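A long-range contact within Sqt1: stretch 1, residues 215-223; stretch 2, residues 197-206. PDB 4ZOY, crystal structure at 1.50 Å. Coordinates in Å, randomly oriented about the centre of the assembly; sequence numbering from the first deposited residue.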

ATOM      1  N   HIS A 215      -2.644 -10.294  13.500  1.00 14.98           N
ATOM      2  CA  HIS A 215      -2.230 -11.678  13.310  1.00 14.07           C
ATOM      3  C   HIS A 215      -1.139 -11.722  12.263  1.00 16.06           C
ATOM      4  O   HIS A 215      -1.225 -11.040  11.235  1.00 16.57           O
ATOM      5  CB  HIS A 215      -3.402 -12.569  12.916  1.00 15.05           C
ATOM      6  CG  HIS A 215      -4.455 -12.640  13.970  1.00 16.10           C
ATOM      7  ND1 HIS A 215      -4.279 -13.355  15.138  1.00 18.02           N
ATOM      8  CD2 HIS A 215      -5.670 -12.053  14.062  1.00 18.00           C
ATOM      9  CE1 HIS A 215      -5.352 -13.220  15.893  1.00 17.12           C
ATOM     10  NE2 HIS A 215      -6.210 -12.433  15.269  1.00 19.97           N
ATOM     11  N   VAL A 216      -0.106 -12.514  12.525  1.00 14.58           N
ATOM     12  CA  VAL A 216       0.981 -12.656  11.581  1.00 15.34           C
ATOM     13  C   VAL A 216       1.052 -14.122  11.165  1.00 15.71           C
ATOM     14  O   VAL A 216       1.476 -14.976  11.943  1.00 17.34           O
ATOM     15  CB  VAL A 216       2.317 -12.185  12.176  1.00 15.34           C
ATOM     16  CG1 VAL A 216       3.403 -12.272  11.124  1.00 16.29           C
ATOM     17  CG2 VAL A 216       2.191 -10.738  12.692  1.00 16.89           C
ATOM     18  N   TYR A 217       0.621 -14.398   9.933  1.00 14.52           N
ATOM     19  CA  TYR A 217       0.403 -15.773   9.484  1.00 15.32           C
ATOM     20  C   TYR A 217       1.647 -16.426   8.943  1.00 15.12           C
ATOM     21  O   TYR A 217       2.414 -15.827   8.190  1.00 15.35           O
ATOM     22  CB  TYR A 217      -0.685 -15.831   8.407  1.00 14.33           C
ATOM     23  CG  TYR A 217      -1.905 -15.018   8.745  1.00 15.46           C
ATOM     24  CD1 TYR A 217      -2.858 -15.478   9.649  1.00 17.27           C
ATOM     25  CD2 TYR A 217      -2.096 -13.778   8.159  1.00 16.10           C
ATOM     26  CE1 TYR A 217      -3.971 -14.707   9.959  1.00 16.63           C
ATOM     27  CE2 TYR A 217      -3.192 -13.009   8.458  1.00 16.32           C
ATOM     28  CZ  TYR A 217      -4.127 -13.474   9.355  1.00 15.10           C
ATOM     29  OH  TYR A 217      -5.211 -12.685   9.645  1.00 18.55           O
ATOM     30  N   ASP A 218       1.823 -17.686   9.330  1.00 16.77           N
ATOM     31  CA  ASP A 218       2.862 -18.562   8.797  1.00 15.87           C
ATOM     32  C   ASP A 218       2.416 -19.158   7.463  1.00 15.20           C
ATOM     33  O   ASP A 218       2.014 -20.325   7.398  1.00 16.45           O
ATOM     34  CB  ASP A 218       3.161 -19.675   9.808  1.00 14.42           C
ATOM     35  CG  ASP A 218       4.247 -20.628   9.345  1.00 15.82           C
ATOM     36  OD1 ASP A 218       5.194 -20.190   8.669  1.00 15.84           O
ATOM     37  OD2 ASP A 218       4.149 -21.826   9.697  1.00 16.96           O
ATOM     38  N   VAL A 219       2.481 -18.354   6.406  1.00 14.62           N
ATOM     39  CA  VAL A 219       1.737 -18.663   5.186  1.00 14.50           C
ATOM     40  C   VAL A 219       2.193 -19.964   4.515  1.00 14.58           C
ATOM     41  O   VAL A 219       1.366 -20.716   3.975  1.00 15.55           O
ATOM     42  CB  VAL A 219       1.844 -17.495   4.190  1.00 15.34           C
ATOM     43  CG1 VAL A 219       1.269 -17.876   2.832  1.00 15.87           C
ATOM     44  CG2 VAL A 219       1.101 -16.286   4.759  1.00 16.73           C
ATOM     45  N   PHE A 220       3.491 -20.236   4.557  1.00 14.56           N
ATOM     46  CA  PHE A 220       4.033 -21.396   3.854  1.00 14.59           C
ATOM     47  C   PHE A 220       4.532 -22.498   4.779  1.00 14.74           C
ATOM     48  O   PHE A 220       5.217 -23.413   4.325  1.00 16.06           O
ATOM     49  CB  PHE A 220       5.140 -20.943   2.909  1.00 15.81           C
ATOM     50  CG  PHE A 220       4.667 -19.950   1.878  1.00 16.23           C
ATOM     51  CD1 PHE A 220       3.897 -20.353   0.799  1.00 17.51           C
ATOM     52  CD2 PHE A 220       4.959 -18.607   2.017  1.00 14.18           C
ATOM     53  CE1 PHE A 220       3.441 -19.427  -0.137  1.00 17.06           C
ATOM     54  CE2 PHE A 220       4.513 -17.676   1.085  1.00 14.55           C
ATOM     55  CZ  PHE A 220       3.749 -18.081   0.010  1.00 18.01           C
ATOM     56  N   GLY A 221       4.188 -22.411   6.063  1.00 14.27           N
ATOM     57  CA  GLY A 221       4.413 -23.513   6.991  1.00 15.51           C
ATOM     58  C   GLY A 221       5.816 -23.589   7.566  1.00 16.14           C
ATOM     59  O   GLY A 221       6.142 -24.530   8.307  1.00 16.87           O
ATOM     60  N   VAL A 222       6.667 -22.624   7.231  1.00 15.00           N
ATOM     61  CA  VAL A 222       8.052 -22.668   7.676  1.00 15.24           C
ATOM     62  C   VAL A 222       8.150 -22.491   9.188  1.00 17.55           C
ATOM     63  O   VAL A 222       8.887 -23.227   9.863  1.00 18.16           O
ATOM     64  CB  VAL A 222       8.899 -21.605   6.967  1.00 17.97           C
ATOM     65  CG1 VAL A 222      10.308 -21.556   7.550  1.00 18.03           C
ATOM     66  CG2 VAL A 222       8.950 -21.902   5.470  1.00 17.64           C
ATOM     67  N   ALA A 223       7.422 -21.528   9.737  1.00 16.46           N
ATOM     68  CA  ALA A 223       7.505 -21.327  11.173  1.00 14.53           C
ATOM     69  C   ALA A 223       6.971 -22.533  11.937  1.00 19.64           C
ATOM     70  O   ALA A 223       7.532 -22.899  12.968  1.00 19.58           O
ATOM     71  CB  ALA A 223       6.761 -20.070  11.581  1.00 16.44           C
TER
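Stretch 2 (197-206) AWSPDGLLLA

The contact is anchored by a pair of backbone hydrogen bonds between Tyr217 and Leu205: Tyr217 N donates to Leu205 O at 2.8 Å, and Leu205 N donates to Tyr217 O at 3.2 Å. This reciprocal pair is the mark of antiparallel pairing, and the strand through Leu205 and Ala206 accordingly runs against the strand through Val216 and Tyr217, their N-to-C directions 159° apart and their axes 4.4 Å from each other at closest approach. A weak third bond, Val219 N to Leu203 O at 3.4 Å, carries the backbone contact past the paired strands. There a water bridges the stretches: it donates to Leu203 O and to Asp218 OD1, both at 2.8 Å, and accepts from Phe220 N at 2.9 Å. Asp218 OD1 also accepts from Ala223 N at 2.8 Å, tying Asp218 to Ala223 across the type I turn from Asp218 to Gly221.

Stretch 2 enters as an extended strand at Ala197 and Trp198, reverses through a type I turn from Ser199 to Gly202, and returns alongside its own beginning, with Ala206 N bonded to Ala197 O and Ala197 N to Ala206 O, each at 2.8 Å. Asp201 OD1 steadies the reversal, accepting from Leu203 N at 2.9 Å and from Ser199 OG at 2.7 Å; Ser199 OG in turn accepts from Leu204 N at 3.1 Å.

Next to the Tyr217-Leu205 pair, Val216 faces Ala206 as a non-hydrogen-bonded pair, with a CA-CA distance of 4.1 Å. CA-H...O contacts supplement the ladder: Val216 CA lies 3.3 Å from Leu205 O, and Leu204 CA 3.4 Å from Tyr217 O.

Side chains pack on both faces of the sheet. Val216, Leu204 and Ala206 share one, where Val216 CG2 meets Ala206 CB at 3.8 Å and Val216 CG1 meets Leu204 CB at 3.9 Å. Tyr217 and Leu205 share the other, with Tyr217 CD2 4.1 Å from Leu205 CG. Beyond the strand, Val219 points toward stretch 2, its CG2 3.7 Å from Leu205 CB and 3.8 Å from Trp198 CZ3. Phe220 CE2 approaches the same Trp198 CZ3 at 4.0 Å, while the edge of the phenyl ring meets Gly202 O, 3.2 Å from CE2; that carbonyl oxygen is buried without a hydrogen-bonding partner. Leu203 starts away from stretch 1, but its end comes nearer: CD2 lies 4.1 Å from both Phe220 CD2 and Val222 CG2. Together the two stretches bury 566 Å².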

ATOM      1  N   ALA A 197       0.584  -6.631   5.287  1.00 12.88           N
ATOM      2  CA  ALA A 197       1.944  -6.451   4.814  1.00 12.10           C
ATOM      3  C   ALA A 197       2.722  -7.735   4.976  1.00 13.72           C
ATOM      4  O   ALA A 197       2.669  -8.382   6.018  1.00 14.74           O
ATOM      5  CB  ALA A 197       2.633  -5.312   5.558  1.00 16.42           C
ATOM      6  N   TRP A 198       3.464  -8.086   3.942  1.00 13.24           N
ATOM      7  CA  TRP A 198       4.343  -9.245   4.034  1.00 14.45           C
ATOM      8  C   TRP A 198       5.658  -8.879   4.682  1.00 13.85           C
ATOM      9  O   TRP A 198       6.130  -7.750   4.551  1.00 15.50           O
ATOM     10  CB  TRP A 198       4.636  -9.807   2.650  1.00 15.62           C
ATOM     11  CG  TRP A 198       3.462 -10.404   1.910  1.00 13.90           C
ATOM     12  CD1 TRP A 198       2.576  -9.746   1.098  1.00 14.78           C
ATOM     13  CD2 TRP A 198       3.102 -11.790   1.853  1.00 13.33           C
ATOM     14  NE1 TRP A 198       1.659 -10.631   0.576  1.00 14.19           N
ATOM     15  CE2 TRP A 198       1.964 -11.893   1.024  1.00 14.22           C
ATOM     16  CE3 TRP A 198       3.612 -12.949   2.451  1.00 14.25           C
ATOM     17  CZ2 TRP A 198       1.345 -13.119   0.761  1.00 14.26           C
ATOM     18  CZ3 TRP A 198       2.996 -14.157   2.190  1.00 15.39           C
ATOM     19  CH2 TRP A 198       1.874 -14.234   1.353  1.00 16.44           C
ATOM     20  N   SER A 199       6.284  -9.849   5.339  1.00 14.72           N
ATOM     21  CA  SER A 199       7.696  -9.700   5.660  1.00 14.50           C
ATOM     22  C   SER A 199       8.516  -9.704   4.362  1.00 15.65           C
ATOM     23  O   SER A 199       8.081 -10.265   3.358  1.00 15.65           O
ATOM     24  CB  SER A 199       8.158 -10.818   6.605  1.00 16.00           C
ATOM     25  OG  SER A 199       7.984 -12.112   6.019  1.00 15.61           O
ATOM     26  N   PRO A 200       9.704  -9.089   4.370  1.00 16.04           N
ATOM     27  CA  PRO A 200      10.513  -9.024   3.145  1.00 16.62           C
ATOM     28  C   PRO A 200      10.861 -10.389   2.550  1.00 16.30           C
ATOM     29  O   PRO A 200      10.983 -10.472   1.322  1.00 19.47           O
ATOM     30  CB  PRO A 200      11.777  -8.285   3.604  1.00 20.43           C
ATOM     31  CG  PRO A 200      11.278  -7.400   4.722  1.00 22.73           C
ATOM     32  CD  PRO A 200      10.259  -8.243   5.445  1.00 15.75           C
ATOM     33  N   ASP A 201      10.990 -11.432   3.366  1.00 14.64           N
ATOM     34  CA  ASP A 201      11.255 -12.756   2.802  1.00 15.71           C
ATOM     35  C   ASP A 201       9.984 -13.447   2.300  1.00 16.90           C
ATOM     36  O   ASP A 201      10.039 -14.554   1.769  1.00 16.93           O
ATOM     37  CB  ASP A 201      11.997 -13.659   3.808  1.00 16.31           C
ATOM     38  CG  ASP A 201      11.195 -13.977   5.061  1.00 16.61           C
ATOM     39  OD1 ASP A 201       9.988 -13.677   5.148  1.00 15.65           O
ATOM     40  OD2 ASP A 201      11.800 -14.560   5.999  1.00 19.34           O
ATOM     41  N   GLY A 202       8.841 -12.784   2.448  1.00 14.16           N
ATOM     42  CA  GLY A 202       7.584 -13.322   1.958  1.00 14.70           C
ATOM     43  C   GLY A 202       7.046 -14.524   2.714  1.00 14.99           C
ATOM     44  O   GLY A 202       6.099 -15.160   2.257  1.00 15.40           O
ATOM     45  N   LEU A 203       7.625 -14.855   3.865  1.00 13.70           N
ATOM     46  CA  LEU A 203       7.173 -16.029   4.609  1.00 14.59           C
ATOM     47  C   LEU A 203       6.085 -15.727   5.633  1.00 13.44           C
ATOM     48  O   LEU A 203       5.328 -16.611   6.031  1.00 15.66           O
ATOM     49  CB  LEU A 203       8.349 -16.706   5.315  1.00 15.65           C
ATOM     50  CG  LEU A 203       9.392 -17.306   4.390  1.00 17.54           C
ATOM     51  CD1 LEU A 203      10.520 -17.925   5.198  1.00 18.67           C
ATOM     52  CD2 LEU A 203       8.738 -18.348   3.480  1.00 21.00           C
ATOM     53  N   LEU A 204       6.016 -14.473   6.069  1.00 13.95           N
ATOM     54  CA  LEU A 204       5.038 -14.044   7.054  1.00 14.62           C
ATOM     55  C   LEU A 204       4.126 -12.983   6.458  1.00 13.43           C
ATOM     56  O   LEU A 204       4.569 -12.153   5.659  1.00 15.00           O
ATOM     57  CB  LEU A 204       5.738 -13.479   8.302  1.00 13.89           C
ATOM     58  CG  LEU A 204       6.608 -14.489   9.045  1.00 14.58           C
ATOM     59  CD1 LEU A 204       7.308 -13.795  10.214  1.00 17.71           C
ATOM     60  CD2 LEU A 204       5.745 -15.646   9.517  1.00 16.91           C
ATOM     61  N   LEU A 205       2.868 -13.004   6.866  1.00 13.22           N
ATOM     62  CA  LEU A 205       1.891 -12.017   6.427  1.00 13.24           C
ATOM     63  C   LEU A 205       1.233 -11.415   7.656  1.00 13.54           C
ATOM     64  O   LEU A 205       0.550 -12.113   8.403  1.00 13.88           O
ATOM     65  CB  LEU A 205       0.846 -12.663   5.508  1.00 13.20           C
ATOM     66  CG  LEU A 205      -0.326 -11.793   5.075  1.00 12.78           C
ATOM     67  CD1 LEU A 205       0.145 -10.606   4.229  1.00 14.91           C
ATOM     68  CD2 LEU A 205      -1.328 -12.641   4.315  1.00 15.85           C
ATOM     69  N   ALA A 206       1.455 -10.119   7.874  1.00 13.32           N
ATOM     70  CA  ALA A 206       0.883  -9.421   9.018  1.00 14.93           C
ATOM     71  C   ALA A 206      -0.354  -8.650   8.611  1.00 15.02           C
ATOM     72  O   ALA A 206      -0.301  -7.850   7.683  1.00 14.96           O
ATOM     73  CB  ALA A 206       1.911  -8.481   9.624  1.00 14.35           C
TER
HETATM   74  O   HOH W   1       5.788 -19.350   6.102  1.00 15.86           O